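Long-range contacts in cell division protein SepF (Methanobrevibacter smithii, PDB 7AL1), which binds FtsZ and probably tethers it to the membrane in archaeal cell division, this chain being the C-terminal part of the protein: residues A[15-20]-A[37-42]; A[41-46]-A[82-87]. One frame throughout, in Å; residues are numbered along the deposited sequence.

How the interactions relate
From the N terminus, strand 13-17 comes first, and interaction 1 closes the loop over helix 22-33 when the chain returns as strand 39-42 beside it, completing a beta-alpha-beta unit. Interaction 2 starts where interaction 1 ends, on the shared residues Leu41 and Asp42, and closes a longer loop through helices 44-49 and 51-68 and strand 71-78 before strand 81-87 lies antiparallel on the other edge of strand 39-42. The two loops therefore follow one another with a short overlap, neither enclosing the other. Their centres are about 6 Å apart, and Arg18 NE bonds to Ser44 OG across them. Together they set three neighbouring strands of the mixed sheet, which continues into the second subunit.

Interaction 1 of 2, residues A[15-20]-A[37-42]; sequences MLIRPK and NPVILD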
loop_
_atom_site.group_PDB
_atom_site.type_symbol
_atom_site.label_atom_id
_atom_site.label_comp_id
_atom_site.label_asym_id
_atom_site.label_seq_id
_atom_site.Cartn_x
_atom_site.Cartn_y
_atom_site.Cartn_z
ATOM N N MET A 15 -7.093 -5.077 0.087
ATOM C CA MET A 15 -8.040 -4.625 -0.910
ATOM C C MET A 15 -7.576 -3.316 -1.505
ATOM O O MET A 15 -7.056 -2.448 -0.798
ATOM C CB MET A 15 -9.424 -4.394 -0.304
ATOM C CG MET A 15 -9.837 -5.404 0.728
ATOM S SD MET A 15 -10.019 -7.036 -0.012
ATOM C CE MET A 15 -11.345 -6.688 -1.155
ATOM N N LEU A 16 -7.769 -3.154 -2.798
ATOM C CA LEU A 16 -7.465 -1.914 -3.495
ATOM C C LEU A 16 -8.767 -1.390 -4.063
ATOM O O LEU A 16 -9.453 -2.091 -4.810
ATOM C CB LEU A 16 -6.446 -2.146 -4.612
ATOM C CG LEU A 16 -5.098 -2.639 -4.041
ATOM C CD1 LEU A 16 -4.937 -4.106 -4.391
ATOM C CD2 LEU A 16 -3.915 -1.868 -4.559
ATOM N N ILE A 17 -9.119 -0.160 -3.707
ATOM C CA ILE A 17 -10.439 0.401 -4.008
ATOM C C ILE A 17 -10.280 1.887 -4.332
ATOM O O ILE A 17 -9.615 2.592 -3.563
ATOM C CB ILE A 17 -11.358 0.211 -2.778
ATOM C CG1 ILE A 17 -11.425 -1.260 -2.297
ATOM C CG2 ILE A 17 -12.775 0.671 -3.065
ATOM C CD1 ILE A 17 -12.152 -1.537 -0.932
ATOM N N ARG A 18 -10.941 2.355 -5.390
ATOM C CA ARG A 18 -11.040 3.762 -5.781
ATOM C C ARG A 18 -12.524 4.125 -5.703
ATOM O O ARG A 18 -13.264 4.003 -6.702
ATOM C CB ARG A 18 -10.468 3.985 -7.178
ATOM C CG ARG A 18 -10.501 5.408 -7.625
ATOM C CD ARG A 18 -9.693 5.554 -8.903
ATOM N NE ARG A 18 -9.615 6.923 -9.375
ATOM C CZ ARG A 18 -10.373 7.432 -10.339
ATOM N NH1 ARG A 18 -11.303 6.685 -10.932
ATOM N NH2 ARG A 18 -10.205 8.700 -10.699
ATOM N N PRO A 19 -13.026 4.561 -4.539
ATOM C CA PRO A 19 -14.478 4.719 -4.409
ATOM C C PRO A 19 -15.012 5.826 -5.300
ATOM O O PRO A 19 -14.379 6.874 -5.492
ATOM C CB PRO A 19 -14.689 5.079 -2.930
ATOM C CG PRO A 19 -13.351 5.503 -2.432
ATOM C CD PRO A 19 -12.342 4.743 -3.246
ATOM N N LYS A 20 -16.232 5.611 -5.799
ATOM C CA LYS A 20 -16.944 6.618 -6.578
ATOM C C LYS A 20 -18.239 7.073 -5.943
ATOM O O LYS A 20 -18.785 8.101 -6.374
ATOM C CB LYS A 20 -17.265 6.080 -7.977
ATOM C CG LYS A 20 -16.044 5.751 -8.791
ATOM C CD LYS A 20 -16.417 5.551 -10.248
ATOM C CE LYS A 20 -15.209 5.140 -11.052
ATOM N NZ LYS A 20 -15.572 4.945 -12.481
ATOM N N ASN A 37 -9.473 -6.530 6.773
ATOM C CA ASN A 37 -8.580 -6.460 5.626
ATOM C C ASN A 37 -8.011 -5.054 5.497
ATOM O O ASN A 37 -8.785 -4.085 5.543
ATOM C CB ASN A 37 -9.334 -6.783 4.348
ATOM C CG ASN A 37 -9.658 -8.232 4.207
ATOM O OD1 ASN A 37 -8.949 -9.080 4.757
ATOM N ND2 ASN A 37 -10.708 -8.536 3.460
ATOM N N PRO A 38 -6.707 -4.875 5.363
ATOM C CA PRO A 38 -6.184 -3.565 4.979
ATOM C C PRO A 38 -6.762 -3.138 3.642
ATOM O O PRO A 38 -7.079 -3.967 2.777
ATOM C CB PRO A 38 -4.675 -3.812 4.866
ATOM C CG PRO A 38 -4.420 -5.060 5.645
ATOM C CD PRO A 38 -5.653 -5.899 5.483
ATOM N N VAL A 39 -6.880 -1.829 3.461
ATOM C CA VAL A 39 -7.382 -1.257 2.220
ATOM C C VAL A 39 -6.408 -0.198 1.750
ATOM O O VAL A 39 -6.050 0.715 2.507
ATOM C CB VAL A 39 -8.796 -0.658 2.381
ATOM C CG1 VAL A 39 -9.250 0.004 1.073
ATOM C CG2 VAL A 39 -9.780 -1.722 2.818
ATOM N N ILE A 40 -5.943 -0.326 0.523
ATOM C CA ILE A 40 -5.229 0.758 -0.155
ATOM C C ILE A 40 -6.283 1.544 -0.920
ATOM O O ILE A 40 -6.858 1.050 -1.894
ATOM C CB ILE A 40 -4.097 0.254 -1.056
ATOM C CG1 ILE A 40 -3.037 -0.468 -0.202
ATOM C CG2 ILE A 40 -3.506 1.435 -1.799
ATOM C CD1 ILE A 40 -1.991 -1.232 -1.005
ATOM N N LEU A 41 -6.599 2.731 -0.419
ATOM C CA LEU A 41 -7.731 3.527 -0.834
ATOM C C LEU A 41 -7.218 4.645 -1.731
ATOM O O LEU A 41 -6.293 5.370 -1.343
ATOM C CB LEU A 41 -8.312 4.144 0.459
ATOM C CG LEU A 41 -9.578 4.955 0.394
ATOM C CD1 LEU A 41 -10.682 4.132 -0.142
ATOM C CD2 LEU A 41 -9.930 5.428 1.790
ATOM N N ASP A 42 -7.830 4.823 -2.905
ATOM C CA ASP A 42 -7.512 5.925 -3.804
ATOM C C ASP A 42 -8.699 6.895 -3.775
ATOM O O ASP A 42 -9.761 6.584 -4.313
ATOM C CB ASP A 42 -7.252 5.449 -5.234
ATOM C CG ASP A 42 -6.948 6.573 -6.175
ATOM O OD1 ASP A 42 -6.886 7.735 -5.763
ATOM O OD2 ASP A 42 -6.772 6.291 -7.405
HETATM O O HOH W 1 -11.948 8.110 -5.104
#
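Arg18 and Asp42 run side by side where two parallel strands end. Arg18 CG is anti to the backbone N (chi1 -178°) and the chain runs extended to NE, alongside Asp42. Arg18 CB and CG pass the Asp42 carbonyl, CG 3.6 Å from Asp42 O; CD then reaches Asp42 OD2 at 3.4 Å, and NE ends a long salt bridge of 3.5 Å to the same OD2. That oxygen sits at the guanidinium edge, with the two planes 55° apart, while the other, OD1, is held by Ser44 OG and Asn82 N. Behind them four backbone bonds link strands only 10° from parallel, the shortest being Ile40 N to Met15 O at 2.7 Å. On the face toward helix 22-33, Met15 CB meets Val39 CG2 at 4.1 Å. Pro19 CD packs 3.6 Å from Leu41 CD1, the two side chains crossing at about a right angle. An alanine at Pro19 would remove CG and CD and would probably leave a gap beside Leu41 CD1. One water donates to both Pro19 O and Asp42 O, bridging the backbones. The four backbone bonds thus define the parallel register, whereas the long Arg18-Asp42 pair is weak, its NE shared with Ser44 OG.

Interaction 2 of 2, residues A[41-46]-A[82-87]; sequences LDLSFL and NLIIIA
Asp42 CG is anti to its backbone N (chi1 179°), which carries the carboxylate toward Asn82 and Ser44 and makes an Asx turn at the end of strand 39-42, OD1 accepting from Ser44 N. Across from it, Leu83 CG stands beside its own backbone N, and CD2 then reaches Asp42 CB at 3.4 Å, the two side chains crossing. They form a non-hydrogen-bonded pair of an antiparallel strand pairing, next to the hydrogen-bonded pair Leu41 and Ile84, where Leu41 N reaches Ile84 O at 2.7 Å and Ile84 N returns the bond to Leu41 O. Beyond Asp42 the chain turns into helix 44-49, with Leu43 at the N-cap position, and Leu43 N still bonds to Asn82 O at 2.8 Å. Asp42 OD1 also takes Asn82 N, so one atom ties the helix start to the facing strand; Ser44 OG lies within bonding distance of it too. This grip would be expected to fix the carboxylate rotation. On the face directed at helix 51-68, Leu43 CD1 meets Ile84 CD1 at 3.5 Å; Phe54 and Ile61 of that helix pack on Leu43 and Leu41. Asn82 ND2 hydrogen-bonds to Glu47 OE1. At Asp42 OD1, Ser44 N and Asn82 N, each 3.0 Å away, arrive from opposite faces of the carboxylate plane, 46° and 42° out of it.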
loop_
_atom_site.group_PDB
_atom_site.type_symbol
_atom_site.label_atom_id
_atom_site.label_comp_id
_atom_site.label_asym_id
_atom_site.label_seq_id
_atom_site.Cartn_x
_atom_site.Cartn_y
_atom_site.Cartn_z
ATOM N N LEU A 41 -6.599 2.731 -0.419
ATOM C CA LEU A 41 -7.731 3.527 -0.834
ATOM C C LEU A 41 -7.218 4.645 -1.731
ATOM O O LEU A 41 -6.293 5.370 -1.343
ATOM C CB LEU A 41 -8.312 4.144 0.459
ATOM C CG LEU A 41 -9.578 4.955 0.394
ATOM C CD1 LEU A 41 -10.682 4.132 -0.142
ATOM C CD2 LEU A 41 -9.930 5.428 1.790
ATOM N N ASP A 42 -7.830 4.823 -2.905
ATOM C CA ASP A 42 -7.512 5.925 -3.804
ATOM C C ASP A 42 -8.699 6.895 -3.775
ATOM O O ASP A 42 -9.761 6.584 -4.313
ATOM C CB ASP A 42 -7.252 5.449 -5.234
ATOM C CG ASP A 42 -6.948 6.573 -6.175
ATOM O OD1 ASP A 42 -6.886 7.735 -5.763
ATOM O OD2 ASP A 42 -6.772 6.291 -7.405
ATOM N N LEU A 43 -8.536 8.049 -3.126
ATOM C CA LEU A 43 -9.600 9.029 -2.974
ATOM C C LEU A 43 -9.672 10.042 -4.099
ATOM O O LEU A 43 -10.436 11.011 -4.005
ATOM C CB LEU A 43 -9.436 9.777 -1.640
ATOM C CG LEU A 43 -9.727 8.913 -0.410
ATOM C CD1 LEU A 43 -9.584 9.757 0.844
ATOM C CD2 LEU A 43 -11.143 8.373 -0.474
ATOM N N SER A 44 -8.930 9.837 -5.180
ATOM C CA SER A 44 -8.821 10.872 -6.201
ATOM C C SER A 44 -10.131 11.121 -6.931
ATOM O O SER A 44 -10.387 12.252 -7.348
ATOM C CB SER A 44 -7.720 10.521 -7.214
ATOM O OG SER A 44 -7.977 9.297 -7.881
ATOM N N PHE A 45 -10.945 10.089 -7.153
ATOM C CA PHE A 45 -12.194 10.352 -7.853
ATOM C C PHE A 45 -13.119 11.208 -6.990
ATOM O O PHE A 45 -13.711 12.184 -7.474
ATOM C CB PHE A 45 -12.878 9.040 -8.232
ATOM C CG PHE A 45 -14.213 9.231 -8.914
ATOM C CD1 PHE A 45 -15.373 9.422 -8.198
ATOM C CD2 PHE A 45 -14.297 9.218 -10.293
ATOM C CE1 PHE A 45 -16.595 9.571 -8.840
ATOM C CE2 PHE A 45 -15.508 9.383 -10.930
ATOM C CZ PHE A 45 -16.656 9.564 -10.203
ATOM N N LEU A 46 -13.276 10.840 -5.715
ATOM C CA LEU A 46 -14.086 11.654 -4.825
ATOM C C LEU A 46 -13.534 13.072 -4.737
ATOM O O LEU A 46 -14.294 14.051 -4.770
ATOM C CB LEU A 46 -14.164 11.016 -3.441
ATOM C CG LEU A 46 -14.787 9.629 -3.353
ATOM C CD1 LEU A 46 -14.878 9.164 -1.895
ATOM C CD2 LEU A 46 -16.161 9.569 -3.992
ATOM N N ASN A 82 -4.722 9.682 -5.000
ATOM C CA ASN A 82 -4.660 10.152 -3.607
ATOM C C ASN A 82 -4.744 8.882 -2.762
ATOM O O ASN A 82 -5.831 8.430 -2.400
ATOM C CB ASN A 82 -5.776 11.135 -3.312
ATOM C CG ASN A 82 -5.679 11.742 -1.936
ATOM O OD1 ASN A 82 -4.890 11.296 -1.099
ATOM N ND2 ASN A 82 -6.498 12.780 -1.677
ATOM N N LEU A 83 -3.583 8.272 -2.502
ATOM C CA LEU A 83 -3.506 6.906 -1.987
ATOM C C LEU A 83 -3.216 6.919 -0.490
ATOM O O LEU A 83 -2.214 7.477 -0.042
ATOM C CB LEU A 83 -2.393 6.117 -2.701
ATOM C CG LEU A 83 -2.537 5.886 -4.186
ATOM C CD1 LEU A 83 -1.402 4.931 -4.622
ATOM C CD2 LEU A 83 -3.879 5.333 -4.553
ATOM N N ILE A 84 -4.066 6.238 0.257
ATOM C CA ILE A 84 -3.953 6.054 1.706
ATOM C C ILE A 84 -4.063 4.570 2.011
ATOM O O ILE A 84 -4.845 3.867 1.368
ATOM C CB ILE A 84 -5.091 6.804 2.423
ATOM C CG1 ILE A 84 -5.069 8.281 2.057
ATOM C CG2 ILE A 84 -5.081 6.646 3.945
ATOM C CD1 ILE A 84 -6.430 8.948 2.164
ATOM N N ILE A 85 -3.258 4.056 2.928
ATOM C CA ILE A 85 -3.474 2.709 3.430
ATOM C C ILE A 85 -4.161 2.750 4.776
ATOM O O ILE A 85 -3.717 3.461 5.688
ATOM C CB ILE A 85 -2.195 1.853 3.483
ATOM C CG1 ILE A 85 -2.590 0.419 3.896
ATOM C CG2 ILE A 85 -1.145 2.449 4.369
ATOM C CD1 ILE A 85 -1.577 -0.630 3.574
ATOM N N ILE A 86 -5.262 2.031 4.896
ATOM C CA ILE A 86 -5.964 1.862 6.159
ATOM C C ILE A 86 -5.713 0.444 6.641
ATOM O O ILE A 86 -6.089 -0.520 5.971
ATOM C CB ILE A 86 -7.472 2.113 6.004
ATOM C CG1 ILE A 86 -7.722 3.517 5.471
ATOM C CG2 ILE A 86 -8.187 1.875 7.336
ATOM C CD1 ILE A 86 -9.108 3.693 4.950
ATOM N N ALA A 87 -5.125 0.305 7.820
ATOM C CA ALA A 87 -4.801 -0.995 8.365
ATOM C C ALA A 87 -5.679 -1.265 9.569
ATOM O O ALA A 87 -5.753 -0.427 10.471
ATOM C CB ALA A 87 -3.335 -1.030 8.787
#